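Local coordinates for kinesin-like protein (Caenorhabditis elegans, PDB 5X3E) that probably works as a kinesin-6 motor, coupling ATP hydrolysis to force and movement along microtubules, and is captured here in its nucleotide-free state, at residues L52-I55 with S59-T62; F170-T175 with V304-A309. All coordinates share one frame; numbering follows the deposited sequence.

Contact 1: L52-I55 with S59-T62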
loop_
_atom_site.group_PDB
_atom_site.type_symbol
_atom_site.label_atom_id
_atom_site.label_comp_id
_atom_site.label_asym_id
_atom_site.label_seq_id
_atom_site.Cartn_x
_atom_site.Cartn_y
_atom_site.Cartn_z
ATOM N N LEU A 52 -25.226 10.178 3.954
ATOM C CA LEU A 52 -25.402 8.811 3.484
ATOM C C LEU A 52 -25.528 7.875 4.680
ATOM O O LEU A 52 -25.064 8.173 5.783
ATOM C CB LEU A 52 -24.262 8.373 2.546
ATOM C CG LEU A 52 -22.771 8.252 2.904
ATOM C CD1 LEU A 52 -22.190 9.544 3.464
ATOM C CD2 LEU A 52 -22.487 7.079 3.835
ATOM N N ILE A 53 -26.177 6.736 4.439
ATOM C CA ILE A 53 -26.504 5.757 5.471
ATOM C C ILE A 53 -26.214 4.360 4.940
ATOM O O ILE A 53 -26.498 4.053 3.778
ATOM C CB ILE A 53 -27.976 5.877 5.931
ATOM C CG1 ILE A 53 -28.185 7.175 6.710
ATOM C CG2 ILE A 53 -28.388 4.686 6.787
ATOM C CD1 ILE A 53 -27.393 7.215 8.005
ATOM N N ALA A 54 -25.648 3.515 5.797
ATOM C CA ALA A 54 -25.400 2.128 5.439
ATOM C C ALA A 54 -26.683 1.314 5.550
ATOM O O ALA A 54 -27.520 1.561 6.422
ATOM C CB ALA A 54 -24.313 1.531 6.335
ATOM N N ILE A 55 -26.838 0.347 4.649
ATOM C CA ILE A 55 -28.045 -0.470 4.604
ATOM C C ILE A 55 -27.698 -1.939 4.803
ATOM O O ILE A 55 -27.796 -2.470 5.915
ATOM C CB ILE A 55 -28.792 -0.282 3.274
ATOM C CG1 ILE A 55 -28.957 1.198 2.944
ATOM C CG2 ILE A 55 -30.147 -0.957 3.334
ATOM C CD1 ILE A 55 -29.578 1.426 1.588
ATOM N N SER A 59 -24.221 -2.164 1.102
ATOM C CA SER A 59 -24.877 -1.114 0.333
ATOM C C SER A 59 -24.955 0.165 1.155
ATOM O O SER A 59 -24.973 0.130 2.389
ATOM C CB SER A 59 -26.290 -1.530 -0.102
ATOM O OG SER A 59 -26.267 -2.762 -0.803
ATOM N N ILE A 60 -25.034 1.295 0.452
ATOM C CA ILE A 60 -25.059 2.622 1.061
ATOM C C ILE A 60 -26.010 3.501 0.262
ATOM O O ILE A 60 -25.963 3.508 -0.973
ATOM C CB ILE A 60 -23.655 3.258 1.109
ATOM C CG1 ILE A 60 -22.845 2.685 2.268
ATOM C CG2 ILE A 60 -23.745 4.775 1.221
ATOM C CD1 ILE A 60 -21.519 3.365 2.456
ATOM N N GLN A 61 -26.868 4.242 0.959
ATOM C CA GLN A 61 -27.842 5.118 0.322
ATOM C C GLN A 61 -27.464 6.581 0.511
ATOM O O GLN A 61 -27.065 6.994 1.603
ATOM C CB GLN A 61 -29.244 4.891 0.887
ATOM C CG GLN A 61 -30.290 5.797 0.272
ATOM C CD GLN A 61 -31.669 5.570 0.843
ATOM O OE1 GLN A 61 -32.397 6.522 1.128
ATOM N NE2 GLN A 61 -32.040 4.306 1.014
ATOM N N THR A 62 -27.619 7.359 -0.555
ATOM C CA THR A 62 -27.384 8.796 -0.529
ATOM C C THR A 62 -28.573 9.523 0.100
ATOM O O THR A 62 -29.726 9.107 -0.046
ATOM C CB THR A 62 -27.137 9.294 -1.952
ATOM O OG1 THR A 62 -26.153 8.463 -2.580
ATOM C CG2 THR A 62 -26.640 10.712 -1.952
#
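Ile53 and Gln61 form the hydrogen-bonded pair of an antiparallel beta hairpin, flanked by the non-hydrogen-bonded pairs Leu52–Thr62 and Ala54–Ile60, with strand directions 155° apart. The hairpin makes up one end of a small four-stranded antiparallel sheet of the kinesin motor domain. Ile53 N gives its hydrogen to Gln61 O (3.0 Å), and Gln61 N returns one to Ile53 O (2.8 Å). Nearer the turn, Ile55 N reaches Ser59 O at 2.9 Å.

The face carrying Leu52, Ala54, Ile60 and Thr62 is largely apolar, with Thr62 OG1 bonded to Lys79 O; Ile60 also touches Cys40 and Leu42 of strand 37-42. Leu52 has CG wedged between its backbone N and carbonyl carbon (chi1 63°), which sends CD2 across to Ile60 CG2 at 3.7 Å. Replacing Ile60 with an alanine would probably take away the branch that Leu52 CD2 packs on across the hairpin and open a gap toward Leu42. On the face of Ile53 and Gln61, the extended Gln61 side chain is crossed by Ile55 from the turn, with Ile55 CD1 3.6 Å from Gln61 CB and 3.8 Å from Gln61 NE2.

Contact 2: F170-T175 with V304-A309; sequences FEIRAT and VMAPRA. With SO4 (sulfate ion), chain G; SO4 (sulfate ion), chain O.
Phe170 and Val304 meet where a two-stranded antiparallel hairpin, strands 162-165 and 169-172, packs beside strand 296-307 of the large mixed sheet of the kinesin motor domain. The touching parts run 44° apart and their backbones stay well separated, with 8.0 Å between Phe170 CA and Val304 CA, so side chains alone bridge them.

The tight part is a CH-pi contact. Val304 CG2 sits over the middle of the Phe170 ring, 3.7 Å from its centroid and 12° off the ring normal. Two torsions bring this about: the ring lies beside its own backbone N, while Val304 CG1 is anti to the backbone N (chi1 176°), leaving CG2 as the branch over the face. The pair is buried, with Phe218 meeting the Phe170 ring at an incline and Val326 touching both residues.

Toward the end of the hairpin, at the partly exposed Ile172 and Arg173, the packing thins. Ile172 CD1 approaches Ala306 CB at 4.4 Å, a marginal apolar touch, although Phe162 of strand 162-165 also lies on Ala306. Past this point the two segments part, and Ala174 takes the N-cap position just before helix 175-187.

Two sulfate ions, probably from the crystallisation liquor, lie beside the 170-175 segment. One has O3 at the edge of the Phe170 ring and close to Phe170 N, in a bond modelled so short that its length is doubtful. On the looser side, Arg173 turns to the other while making a cation-pi contact with Tyr163 and giving NH1 to Cys160 O. This sulfate lies at the guanidinium edge, near its plane, and is held by two weak hydrogen bonds: Arg173 NH1 to sulfate O1 at 3.4 Å and Arg173 NH2 to sulfate O3 at 3.0 Å.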
loop_
_atom_site.group_PDB
_atom_site.type_symbol
_atom_site.label_atom_id
_atom_site.label_comp_id
_atom_site.label_asym_id
_atom_site.label_seq_id
_atom_site.Cartn_x
_atom_site.Cartn_y
_atom_site.Cartn_z
ATOM N N PHE A 170 17.809 -8.364 -6.633
ATOM C CA PHE A 170 18.469 -8.684 -5.370
ATOM C C PHE A 170 19.573 -9.706 -5.605
ATOM O O PHE A 170 19.425 -10.608 -6.433
ATOM C CB PHE A 170 17.466 -9.216 -4.324
ATOM C CG PHE A 170 16.513 -8.170 -3.823
ATOM C CD1 PHE A 170 16.826 -7.403 -2.709
ATOM C CD2 PHE A 170 15.331 -7.917 -4.492
ATOM C CE1 PHE A 170 15.963 -6.411 -2.262
ATOM C CE2 PHE A 170 14.463 -6.928 -4.051
ATOM C CZ PHE A 170 14.776 -6.173 -2.937
ATOM N N GLU A 171 20.676 -9.564 -4.877
ATOM C CA GLU A 171 21.788 -10.498 -4.945
ATOM C C GLU A 171 21.986 -11.150 -3.582
ATOM O O GLU A 171 21.289 -10.835 -2.615
ATOM C CB GLU A 171 23.072 -9.801 -5.402
ATOM C CG GLU A 171 22.996 -9.150 -6.766
ATOM C CD GLU A 171 22.777 -10.145 -7.884
ATOM O OE1 GLU A 171 23.160 -11.322 -7.714
ATOM O OE2 GLU A 171 22.218 -9.749 -8.929
ATOM N N ILE A 172 22.947 -12.074 -3.511
ATOM C CA ILE A 172 23.194 -12.861 -2.310
ATOM C C ILE A 172 24.687 -12.887 -2.004
ATOM O O ILE A 172 25.484 -13.350 -2.828
ATOM C CB ILE A 172 22.650 -14.291 -2.449
ATOM C CG1 ILE A 172 21.139 -14.252 -2.692
ATOM C CG2 ILE A 172 23.003 -15.117 -1.215
ATOM C CD1 ILE A 172 20.537 -15.551 -3.151
ATOM N N ARG A 173 25.062 -12.390 -0.825
ATOM C CA ARG A 173 26.419 -12.490 -0.300
ATOM C C ARG A 173 26.644 -13.848 0.359
ATOM O O ARG A 173 25.701 -14.531 0.759
ATOM C CB ARG A 173 26.690 -11.402 0.737
ATOM C CG ARG A 173 26.751 -10.003 0.201
ATOM C CD ARG A 173 27.247 -9.061 1.263
ATOM N NE ARG A 173 27.214 -7.682 0.795
ATOM C CZ ARG A 173 26.156 -6.888 0.890
ATOM N NH1 ARG A 173 25.039 -7.336 1.444
ATOM N NH2 ARG A 173 26.219 -5.645 0.435
ATOM N N ALA A 174 27.913 -14.238 0.457
ATOM C CA ALA A 174 28.297 -15.339 1.331
ATOM C C ALA A 174 28.227 -14.875 2.783
ATOM O O ALA A 174 28.248 -13.676 3.073
ATOM C CB ALA A 174 29.697 -15.842 1.000
ATOM N N THR A 175 28.152 -15.840 3.705
ATOM C CA THR A 175 27.782 -15.513 5.083
ATOM C C THR A 175 28.826 -14.638 5.772
ATOM O O THR A 175 28.475 -13.663 6.445
ATOM C CB THR A 175 27.542 -16.794 5.890
ATOM O OG1 THR A 175 27.387 -16.457 7.276
ATOM C CG2 THR A 175 28.691 -17.781 5.722
ATOM N N VAL A 304 11.381 -10.877 0.017
ATOM C CA VAL A 304 12.426 -11.407 -0.854
ATOM C C VAL A 304 12.735 -12.833 -0.407
ATOM O O VAL A 304 13.248 -13.050 0.694
ATOM C CB VAL A 304 13.681 -10.532 -0.805
ATOM C CG1 VAL A 304 14.798 -11.150 -1.649
ATOM C CG2 VAL A 304 13.347 -9.103 -1.233
ATOM N N MET A 305 12.459 -13.803 -1.274
ATOM C CA MET A 305 12.597 -15.215 -0.945
ATOM C C MET A 305 13.609 -15.895 -1.860
ATOM O O MET A 305 13.831 -15.463 -2.994
ATOM C CB MET A 305 11.242 -15.937 -1.040
ATOM C CG MET A 305 10.287 -15.599 0.096
ATOM S SD MET A 305 8.549 -15.906 -0.273
ATOM C CE MET A 305 8.624 -17.608 -0.776
ATOM N N ALA A 306 14.235 -16.954 -1.350
ATOM C CA ALA A 306 15.135 -17.787 -2.138
ATOM C C ALA A 306 15.128 -19.190 -1.552
ATOM O O ALA A 306 14.914 -19.353 -0.345
ATOM C CB ALA A 306 16.568 -17.234 -2.164
ATOM N N PRO A 307 15.351 -20.215 -2.374
ATOM C CA PRO A 307 15.339 -21.595 -1.872
ATOM C C PRO A 307 16.347 -21.802 -0.750
ATOM O O PRO A 307 17.506 -21.395 -0.850
ATOM C CB PRO A 307 15.705 -22.421 -3.110
ATOM C CG PRO A 307 15.268 -21.587 -4.257
ATOM C CD PRO A 307 15.461 -20.158 -3.841
ATOM N N ARG A 308 15.890 -22.447 0.322
ATOM C CA ARG A 308 16.764 -22.714 1.454
ATOM C C ARG A 308 17.842 -23.719 1.076
ATOM O O ARG A 308 17.582 -24.704 0.380
ATOM C CB ARG A 308 15.971 -23.240 2.648
ATOM C CG ARG A 308 16.860 -23.440 3.855
ATOM C CD ARG A 308 16.128 -23.887 5.097
ATOM N NE ARG A 308 17.075 -24.069 6.193
ATOM C CZ ARG A 308 16.762 -24.580 7.377
ATOM N NH1 ARG A 308 15.517 -24.964 7.625
ATOM N NH2 ARG A 308 17.696 -24.707 8.310
ATOM N N ALA A 309 19.062 -23.463 1.538
ATOM C CA ALA A 309 20.183 -24.340 1.241
ATOM C C ALA A 309 20.192 -25.540 2.181
ATOM O O ALA A 309 19.956 -25.411 3.385
ATOM C CB ALA A 309 21.500 -23.576 1.354
HETATM S S SO4 G . 15.517 -10.659 -8.527
HETATM O O1 SO4 G . 15.464 -12.108 -8.345
HETATM O O2 SO4 G . 14.162 -10.146 -8.678
HETATM O O3 SO4 G . 16.176 -10.026 -7.390
HETATM O O4 SO4 G . 16.281 -10.374 -9.738
HETATM S S SO4 O . 23.909 -3.322 0.965
HETATM O O1 SO4 O . 23.456 -4.352 1.900
HETATM O O2 SO4 O . 22.964 -2.207 0.978
HETATM O O3 SO4 O . 23.993 -3.878 -0.382
HETATM O O4 SO4 O . 25.233 -2.846 1.363
#

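From the N terminus the chain first runs through strand 37-42 of the main sheet, then contact 1 closes a turn of only three residues. The hairpin is a local unit, yet its sheet continues through strand 79-82 to strand 430-433, near the C-terminal end of the model. Strand 114-119 and a probable P-loop follow before contact 2 opens; it spans 128 residues, bringing the hairpin of 162-172 against a strand of the large sheet. The two are in series, neither enclosing nor crossing the other. The centres of contacts 1 and 2 are about 50 Å apart, and the contacts lie at opposite sides of the motor domain.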